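Local structure of nickel ABC transporter (Nickel-binding protein) (Bacillus halodurans, 3T66) at residues H16-V21 and S200-A205. The protein probably binds nickel or peptide-type solutes outside the cell and delivers them to an ABC transporter for uptake. Residues are numbered along the deposited sequence; the frame is centred on the assembly and turned at random.
Sequences HFLFNV and SARSLA
The guanidinium of Arg202 lies beside the end of strand 14-19: Asn20 O is at its edge, near its plane, 3.2 Å from Arg202 NH1, while Phe19 O comes in obliquely. The Asn20 amide is turned 69° from the guanidinium plane; its OD1 is 3.3 Å from Arg202 NH1, but at an angle too poor for a hydrogen bond. Asn20 CB covers one face of the Phe19 ring, over its centre. This is helix-on-sheet packing in a periplasmic-binding-protein fold of solute-binding family 5: the axes of residues 16-19 and 200-205 run nearly antiparallel (165°), 9.7 Å apart at closest approach. Arginine suits this place because its long chain, bent at chi3, carries the guanidinium from the helix toward the carbonyls at the strand's end. Arg202 NH2 donates to Arg216 O, and Arg202 NH1 makes a weak bond to Asn196 O; two peptide oxygens thus take up N-H groups of this buried guanidinium. Further back along the strand the contact is apolar. Leu18 has CG anti to its backbone N (chi1 -180°), and its branched tip meets the helix, where alanine's short side chain lets the two elements come close: Leu18 CD2 sits 4.1 Å from Arg202 CA and 3.6 Å from Ala205 CB.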
# COMPACT_ATOMS: atom_id res chain seq x y z
N HIS A 16 -20.47 4.18 15.18
CA HIS A 16 -20.26 2.75 15.06
C HIS A 16 -19.65 2.50 13.72
O HIS A 16 -20.27 2.76 12.67
CB HIS A 16 -21.55 1.98 15.17
CG HIS A 16 -21.35 0.50 15.21
ND1 HIS A 16 -22.38 -0.41 15.06
CD2 HIS A 16 -20.22 -0.24 15.35
CE1 HIS A 16 -21.90 -1.64 15.13
NE2 HIS A 16 -20.59 -1.56 15.31
N PHE A 17 -18.42 2.00 13.77
CA PHE A 17 -17.61 1.77 12.60
C PHE A 17 -17.41 0.30 12.57
O PHE A 17 -17.16 -0.36 13.61
CB PHE A 17 -16.30 2.54 12.71
CG PHE A 17 -15.25 2.12 11.73
CD1 PHE A 17 -15.12 2.75 10.51
CD2 PHE A 17 -14.33 1.14 12.05
CE1 PHE A 17 -14.13 2.38 9.62
CE2 PHE A 17 -13.36 0.78 11.16
CZ PHE A 17 -13.26 1.39 9.96
N LEU A 18 -17.57 -0.22 11.37
CA LEU A 18 -17.68 -1.66 11.14
C LEU A 18 -16.65 -2.12 10.14
O LEU A 18 -16.69 -1.77 8.94
CB LEU A 18 -19.08 -2.05 10.67
CG LEU A 18 -19.29 -3.55 10.41
CD1 LEU A 18 -18.78 -4.54 11.55
CD2 LEU A 18 -20.75 -3.83 9.99
N PHE A 19 -15.71 -2.89 10.66
CA PHE A 19 -14.47 -3.05 9.96
C PHE A 19 -14.35 -4.38 9.24
O PHE A 19 -15.09 -5.33 9.44
CB PHE A 19 -13.27 -2.77 10.88
CG PHE A 19 -11.97 -2.80 10.16
CD1 PHE A 19 -11.73 -1.95 9.09
CD2 PHE A 19 -10.99 -3.69 10.53
CE1 PHE A 19 -10.49 -1.98 8.40
CE2 PHE A 19 -9.75 -3.74 9.86
CZ PHE A 19 -9.51 -2.89 8.80
N ASN A 20 -13.36 -4.40 8.38
CA ASN A 20 -13.10 -5.40 7.39
C ASN A 20 -12.77 -6.80 7.93
O ASN A 20 -13.13 -7.80 7.33
CB ASN A 20 -11.84 -4.86 6.68
CG ASN A 20 -11.79 -5.20 5.28
OD1 ASN A 20 -12.71 -5.82 4.78
ND2 ASN A 20 -10.73 -4.81 4.61
N VAL A 21 -12.08 -6.82 9.07
CA VAL A 21 -11.16 -7.87 9.50
C VAL A 21 -11.20 -7.96 11.03
O VAL A 21 -11.38 -6.95 11.71
CB VAL A 21 -9.72 -7.47 9.10
CG1 VAL A 21 -8.68 -8.44 9.65
CG2 VAL A 21 -9.60 -7.29 7.56
N SER A 200 -21.35 -8.61 2.66
CA SER A 200 -22.73 -8.18 2.48
C SER A 200 -23.38 -8.00 3.83
O SER A 200 -24.26 -7.15 3.97
CB SER A 200 -23.52 -9.11 1.56
OG SER A 200 -23.31 -10.47 1.91
N ALA A 201 -22.94 -8.77 4.83
CA ALA A 201 -23.32 -8.51 6.23
C ALA A 201 -23.06 -7.04 6.53
O ALA A 201 -23.93 -6.33 7.07
CB ALA A 201 -22.54 -9.41 7.18
N ARG A 202 -21.87 -6.58 6.15
CA ARG A 202 -21.51 -5.18 6.24
C ARG A 202 -22.49 -4.23 5.55
O ARG A 202 -22.97 -3.27 6.16
CB ARG A 202 -20.14 -5.00 5.65
CG ARG A 202 -19.10 -5.69 6.47
CD ARG A 202 -17.76 -5.13 6.17
NE ARG A 202 -17.30 -5.54 4.85
CZ ARG A 202 -16.32 -6.40 4.65
NH1 ARG A 202 -15.67 -6.95 5.67
NH2 ARG A 202 -15.97 -6.67 3.41
N SER A 203 -22.78 -4.51 4.27
CA SER A 203 -23.71 -3.69 3.49
C SER A 203 -25.09 -3.56 4.21
O SER A 203 -25.64 -2.45 4.35
CB SER A 203 -23.85 -4.25 2.06
OG SER A 203 -22.68 -4.07 1.27
N LEU A 204 -25.60 -4.68 4.71
CA LEU A 204 -26.86 -4.72 5.44
C LEU A 204 -26.85 -3.82 6.66
O LEU A 204 -27.72 -2.95 6.81
CB LEU A 204 -27.17 -6.17 5.85
CG LEU A 204 -28.58 -6.53 6.33
CD1 LEU A 204 -29.56 -6.34 5.19
CD2 LEU A 204 -28.60 -7.94 6.88
N ALA A 205 -25.84 -4.05 7.52
CA ALA A 205 -25.59 -3.30 8.75
C ALA A 205 -25.67 -1.82 8.52
O ALA A 205 -26.30 -1.08 9.29
CB ALA A 205 -24.26 -3.64 9.30